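PDB 3BRS: periplasmic binding protein/LacI transcriptional regulator from Clostridium phytofermentans, which probably binds a sugar outside the cell membrane and delivers it to a membrane transporter. Local coordinates for residues 172-186 against 198-212. Residues are numbered along the deposited sequence; the frame is centred on the assembly and turned at random.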
loop_
_atom_site.group_PDB
_atom_site.type_symbol
_atom_site.label_atom_id
_atom_site.label_comp_id
_atom_site.label_asym_id
_atom_site.label_seq_id
_atom_site.Cartn_x
_atom_site.Cartn_y
_atom_site.Cartn_z
ATOM N N SER A 172 -8.228 -5.729 0.822
ATOM C CA SER A 172 -7.268 -5.992 1.938
ATOM C C SER A 172 -7.832 -6.887 2.978
ATOM O O SER A 172 -7.654 -6.698 4.172
ATOM C CB SER A 172 -6.732 -4.672 2.547
ATOM O OG SER A 172 -6.188 -3.860 1.453
ATOM N N ASN A 173 -8.478 -7.943 2.533
ATOM C CA ASN A 173 -9.060 -8.910 3.462
ATOM C C ASN A 173 -8.533 -10.294 3.039
ATOM O O ASN A 173 -8.704 -10.695 1.847
ATOM C CB ASN A 173 -10.604 -8.828 3.340
ATOM C CG ASN A 173 -11.286 -9.863 4.204
ATOM O OD1 ASN A 173 -11.442 -11.009 3.793
ATOM N ND2 ASN A 173 -11.661 -9.473 5.430
ATOM N N TYR A 174 -7.836 -10.993 3.915
ATOM C CA TYR A 174 -7.238 -12.282 3.496
ATOM C C TYR A 174 -8.312 -13.358 2.998
ATOM O O TYR A 174 -8.146 -14.101 2.006
ATOM C CB TYR A 174 -6.445 -12.940 4.619
ATOM C CG TYR A 174 -5.212 -12.272 5.131
ATOM C CD1 TYR A 174 -4.062 -12.263 4.380
ATOM C CD2 TYR A 174 -5.186 -11.682 6.441
ATOM C CE1 TYR A 174 -2.871 -11.648 4.893
ATOM C CE2 TYR A 174 -4.047 -11.066 6.935
ATOM C CZ TYR A 174 -2.884 -11.063 6.152
ATOM O OH TYR A 174 -1.784 -10.428 6.628
ATOM N N ASP A 175 -9.458 -13.429 3.629
ATOM C CA ASP A 175 -10.386 -14.457 3.124
ATOM C C ASP A 175 -11.019 -14.107 1.809
ATOM O O ASP A 175 -11.364 -15.048 1.084
ATOM C CB ASP A 175 -11.487 -14.754 4.086
ATOM C CG ASP A 175 -10.994 -15.256 5.404
ATOM O OD1 ASP A 175 -9.974 -15.991 5.517
ATOM O OD2 ASP A 175 -11.694 -14.904 6.345
ATOM N N LYS A 176 -11.157 -12.818 1.473
ATOM C CA LYS A 176 -11.644 -12.455 0.158
ATOM C C LYS A 176 -10.648 -12.697 -0.910
ATOM O O LYS A 176 -10.989 -13.101 -2.064
ATOM C CB LYS A 176 -12.147 -10.982 0.074
ATOM C CG LYS A 176 -13.606 -10.814 0.457
ATOM C CD LYS A 176 -14.001 -9.337 0.523
ATOM C CE LYS A 176 -14.509 -8.893 -0.850
ATOM N NZ LYS A 176 -15.108 -7.498 -0.903
ATOM N N ALA A 177 -9.396 -12.398 -0.572
ATOM C CA ALA A 177 -8.262 -12.733 -1.493
ATOM C C ALA A 177 -8.320 -14.193 -1.853
ATOM O O ALA A 177 -8.150 -14.583 -3.011
ATOM C CB ALA A 177 -6.934 -12.451 -0.850
ATOM N N TYR A 178 -8.512 -15.018 -0.867
ATOM C CA TYR A 178 -8.552 -16.504 -1.088
ATOM C C TYR A 178 -9.711 -16.950 -1.959
ATOM O O TYR A 178 -9.530 -17.651 -2.992
ATOM C CB TYR A 178 -8.657 -17.146 0.275
ATOM C CG TYR A 178 -8.733 -18.655 0.309
ATOM C CD1 TYR A 178 -9.951 -19.321 0.259
ATOM C CD2 TYR A 178 -7.573 -19.411 0.459
ATOM C CE1 TYR A 178 -9.999 -20.737 0.336
ATOM C CE2 TYR A 178 -7.605 -20.786 0.514
ATOM C CZ TYR A 178 -8.787 -21.459 0.482
ATOM O OH TYR A 178 -8.732 -22.849 0.619
ATOM N N ASP A 179 -10.929 -16.532 -1.556
ATOM C CA ASP A 179 -12.160 -16.707 -2.378
ATOM C C ASP A 179 -12.036 -16.253 -3.804
ATOM O O ASP A 179 -12.398 -16.967 -4.693
ATOM C CB ASP A 179 -13.276 -15.901 -1.805
ATOM C CG ASP A 179 -13.766 -16.459 -0.533
ATOM O OD1 ASP A 179 -13.161 -17.432 -0.003
ATOM O OD2 ASP A 179 -14.792 -15.916 -0.083
ATOM N N GLY A 180 -11.547 -15.039 -4.024
ATOM C CA GLY A 180 -11.476 -14.459 -5.414
ATOM C C GLY A 180 -10.447 -15.195 -6.226
ATOM O O GLY A 180 -10.588 -15.343 -7.428
ATOM N N THR A 181 -9.412 -15.693 -5.569
ATOM C CA THR A 181 -8.423 -16.549 -6.237
ATOM C C THR A 181 -9.014 -17.897 -6.665
ATOM O O THR A 181 -8.814 -18.406 -7.806
ATOM C CB THR A 181 -7.245 -16.808 -5.271
ATOM O OG1 THR A 181 -6.578 -15.541 -5.044
ATOM C CG2 THR A 181 -6.235 -17.630 -5.951
ATOM N N VAL A 182 -9.773 -18.487 -5.739
ATOM C CA VAL A 182 -10.465 -19.707 -6.072
ATOM C C VAL A 182 -11.407 -19.428 -7.224
ATOM O O VAL A 182 -11.450 -20.199 -8.160
ATOM C CB VAL A 182 -11.225 -20.271 -4.836
ATOM C CG1 VAL A 182 -12.229 -21.377 -5.289
ATOM C CG2 VAL A 182 -10.170 -20.873 -3.808
ATOM N N GLU A 183 -12.166 -18.331 -7.170
ATOM C CA GLU A 183 -13.147 -18.047 -8.252
ATOM C C GLU A 183 -12.463 -17.854 -9.605
ATOM O O GLU A 183 -12.847 -18.463 -10.610
ATOM C CB GLU A 183 -14.017 -16.833 -7.896
ATOM C CG GLU A 183 -14.914 -16.340 -9.048
ATOM C CD GLU A 183 -15.837 -15.179 -8.639
ATOM O OE1 GLU A 183 -15.365 -14.256 -7.914
ATOM O OE2 GLU A 183 -17.036 -15.209 -9.028
ATOM N N LEU A 184 -11.414 -17.053 -9.641
ATOM C CA LEU A 184 -10.703 -16.850 -10.898
ATOM C C LEU A 184 -10.084 -18.118 -11.445
ATOM O O LEU A 184 -10.221 -18.373 -12.639
ATOM C CB LEU A 184 -9.571 -15.804 -10.767
ATOM C CG LEU A 184 -9.763 -14.289 -10.934
ATOM C CD1 LEU A 184 -11.035 -13.778 -10.290
ATOM C CD2 LEU A 184 -8.530 -13.592 -10.372
ATOM N N LEU A 185 -9.356 -18.891 -10.622
ATOM C CA LEU A 185 -8.719 -20.097 -11.172
ATOM C C LEU A 185 -9.741 -21.222 -11.525
ATOM O O LEU A 185 -9.470 -22.093 -12.352
ATOM C CB LEU A 185 -7.633 -20.635 -10.270
ATOM C CG LEU A 185 -6.448 -19.735 -10.083
ATOM C CD1 LEU A 185 -5.520 -20.289 -8.998
ATOM C CD2 LEU A 185 -5.656 -19.504 -11.361
ATOM N N THR A 186 -10.923 -21.154 -10.941
ATOM C CA THR A 186 -12.016 -21.989 -11.414
ATOM C C THR A 186 -12.549 -21.570 -12.778
ATOM O O THR A 186 -12.851 -22.418 -13.637
ATOM C CB THR A 186 -13.122 -22.027 -10.401
ATOM O OG1 THR A 186 -12.574 -22.601 -9.214
ATOM C CG2 THR A 186 -14.223 -22.987 -10.891
ATOM N N ASN A 198 -0.890 -6.395 -2.997
ATOM C CA ASN A 198 -0.411 -6.088 -1.652
ATOM C C ASN A 198 -0.276 -7.346 -0.807
ATOM O O ASN A 198 -0.585 -8.408 -1.279
ATOM C CB ASN A 198 -1.276 -4.995 -1.001
ATOM C CG ASN A 198 -2.546 -5.532 -0.378
ATOM O OD1 ASN A 198 -3.149 -6.521 -0.844
ATOM N ND2 ASN A 198 -2.970 -4.870 0.682
ATOM N N GLN A 199 0.101 -7.269 0.452
ATOM C CA GLN A 199 0.313 -8.531 1.179
ATOM C C GLN A 199 -0.946 -9.395 1.382
ATOM O O GLN A 199 -0.912 -10.600 1.132
ATOM C CB GLN A 199 0.996 -8.237 2.492
ATOM C CG GLN A 199 1.373 -9.395 3.344
ATOM C CD GLN A 199 1.610 -8.929 4.779
ATOM O OE1 GLN A 199 1.895 -7.739 5.029
ATOM N NE2 GLN A 199 1.485 -9.844 5.725
ATOM N N TYR A 200 -2.066 -8.779 1.830
ATOM C CA TYR A 200 -3.368 -9.452 1.928
ATOM C C TYR A 200 -3.733 -10.243 0.732
ATOM O O TYR A 200 -4.231 -11.368 0.852
ATOM C CB TYR A 200 -4.510 -8.427 2.217
ATOM C CG TYR A 200 -4.322 -7.677 3.523
ATOM C CD1 TYR A 200 -3.683 -6.441 3.551
ATOM C CD2 TYR A 200 -4.771 -8.214 4.706
ATOM C CE1 TYR A 200 -3.531 -5.672 4.757
ATOM C CE2 TYR A 200 -4.624 -7.513 5.930
ATOM C CZ TYR A 200 -4.042 -6.215 5.953
ATOM O OH TYR A 200 -3.901 -5.534 7.160
ATOM N N SER A 201 -3.592 -9.616 -0.424
ATOM C CA SER A 201 -3.954 -10.150 -1.728
ATOM C C SER A 201 -3.072 -11.285 -2.017
ATOM O O SER A 201 -3.540 -12.318 -2.431
ATOM C CB SER A 201 -3.639 -9.103 -2.833
ATOM O OG SER A 201 -4.613 -8.079 -3.014
ATOM N N ALA A 202 -1.749 -11.090 -1.898
ATOM C CA ALA A 202 -0.785 -12.183 -2.201
ATOM C C ALA A 202 -0.906 -13.328 -1.320
ATOM O O ALA A 202 -0.923 -14.419 -1.797
ATOM C CB ALA A 202 0.665 -11.695 -2.173
ATOM N N THR A 203 -0.956 -13.118 -0.003
ATOM C CA THR A 203 -1.105 -14.201 0.923
ATOM C C THR A 203 -2.366 -15.030 0.662
ATOM O O THR A 203 -2.288 -16.202 0.724
ATOM C CB THR A 203 -1.249 -13.681 2.332
ATOM O OG1 THR A 203 -0.168 -12.798 2.621
ATOM C CG2 THR A 203 -1.227 -14.840 3.332
ATOM N N GLY A 204 -3.535 -14.426 0.427
ATOM C CA GLY A 204 -4.697 -15.202 0.178
ATOM C C GLY A 204 -4.606 -15.999 -1.087
ATOM O O GLY A 204 -5.036 -17.155 -1.073
ATOM N N ALA A 205 -4.015 -15.401 -2.160
ATOM C CA ALA A 205 -3.727 -16.147 -3.427
ATOM C C ALA A 205 -2.791 -17.299 -3.223
ATOM O O ALA A 205 -3.000 -18.334 -3.841
ATOM C CB ALA A 205 -3.099 -15.207 -4.476
ATOM N N ALA A 206 -1.734 -17.128 -2.400
ATOM C CA ALA A 206 -0.778 -18.269 -2.279
ATOM C C ALA A 206 -1.472 -19.395 -1.543
ATOM O O ALA A 206 -1.286 -20.518 -1.900
ATOM C CB ALA A 206 0.424 -17.839 -1.502
ATOM N N ARG A 207 -2.273 -19.121 -0.500
ATOM C CA ARG A 207 -2.994 -20.242 0.165
ATOM C C ARG A 207 -3.941 -21.028 -0.744
ATOM O O ARG A 207 -3.951 -22.270 -0.754
ATOM C CB ARG A 207 -3.799 -19.757 1.351
ATOM C CG ARG A 207 -2.922 -19.058 2.282
ATOM C CD ARG A 207 -3.456 -19.167 3.639
ATOM N NE ARG A 207 -4.337 -18.073 3.979
ATOM C CZ ARG A 207 -4.037 -17.135 4.872
ATOM N NH1 ARG A 207 -4.920 -16.200 5.154
ATOM N NH2 ARG A 207 -2.867 -17.145 5.496
ATOM N N ALA A 208 -4.747 -20.275 -1.476
ATOM C CA ALA A 208 -5.729 -20.805 -2.380
ATOM C C ALA A 208 -5.036 -21.643 -3.435
ATOM O O ALA A 208 -5.424 -22.790 -3.668
ATOM C CB ALA A 208 -6.533 -19.656 -3.023
ATOM N N ILE A 209 -3.973 -21.124 -4.001
ATOM C CA ILE A 209 -3.187 -21.873 -5.013
ATOM C C ILE A 209 -2.631 -23.161 -4.377
ATOM O O ILE A 209 -2.486 -24.174 -5.034
ATOM C CB ILE A 209 -1.999 -20.978 -5.577
ATOM C CG1 ILE A 209 -2.437 -19.992 -6.660
ATOM C CG2 ILE A 209 -0.818 -21.797 -6.130
ATOM C CD1 ILE A 209 -1.409 -18.835 -6.845
ATOM N N LYS A 210 -2.331 -23.113 -3.092
ATOM C CA LYS A 210 -1.784 -24.280 -2.350
ATOM C C LYS A 210 -2.874 -25.345 -2.142
ATOM O O LYS A 210 -2.658 -26.555 -2.355
ATOM C CB LYS A 210 -1.332 -23.810 -0.958
ATOM C CG LYS A 210 -0.191 -24.674 -0.364
ATOM C CD LYS A 210 -0.411 -24.928 1.124
ATOM C CE LYS A 210 0.849 -25.523 1.801
ATOM N NZ LYS A 210 1.597 -26.501 0.935
ATOM N N ASP A 211 -4.082 -24.858 -1.770
ATOM C CA ASP A 211 -5.222 -25.710 -1.434
ATOM C C ASP A 211 -5.811 -26.334 -2.660
ATOM O O ASP A 211 -6.561 -27.331 -2.576
ATOM C CB ASP A 211 -6.316 -24.924 -0.703
ATOM C CG ASP A 211 -5.935 -24.566 0.768
ATOM O OD1 ASP A 211 -6.728 -23.813 1.359
ATOM O OD2 ASP A 211 -4.879 -25.027 1.339
ATOM N N MET A 212 -5.536 -25.701 -3.794
ATOM C CA MET A 212 -6.035 -26.151 -5.088
ATOM C C MET A 212 -5.042 -27.125 -5.667
ATOM O O MET A 212 -5.321 -27.723 -6.673
ATOM C CB MET A 212 -6.306 -24.925 -6.008
ATOM C CG MET A 212 -7.644 -24.201 -5.633
ATOM S SD MET A 212 -8.028 -22.800 -6.681
ATOM C CE MET A 212 -8.760 -23.613 -8.089
HETATM O O HOH W 1 -6.663 -16.711 3.468
#
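Y174, followed from CB outward, shows how an aromatic knob fills a hole on a neighbouring helix, here made by Q199, Y200, T203 and R207. Its CB meets NH1 of R207 at 3.6 Å. With CG anti to the carbonyl carbon (chi1 -65°), the ring slants across helix 199-211: CD1 comes to 3.6 Å from Y200 O, and CE1 to 3.7 Å from T203 CB, at the ring edge. On one face, CD2 of Y200 sits over the ring centre, ring planes inclined at 46°. At the tip, OH bonds weakly to S18 and lies 3.4 Å from NE2 of Q199, poorly angled for bonding, while that amide's OE1 accepts from D20 N. S172 lies over the Y200 ring, CB giving a CH-pi contact and O 3.3 Å from CD2.

Helix 174-187 makes the beta-alpha-beta crossover from strand 164-169 to 191-196 and helix 199-211 the next, to 219-224, both on one side of the mixed sheet in the second lobe of a type I periplasmic-binding-protein fold. Their axes approach to 7.2 Å, crossing at -50°, and G204 makes this possible: lacking a side chain, it lets A177 CB come to 3.7 Å from its CA, while its O receives a CA-H...O contact from Y178. The Y178 ring lies among G204, R207, A208 and D211, its OH placed 2.3 Å from D211 OD1, too short for this hydrogen bond's details to be trusted. T181 sets CG2 against A208 CB, OG1 turned back to A177 O. V182 CG2 packs against A208 and the M212 sulfur, L185 against I209 and the M212 methyl.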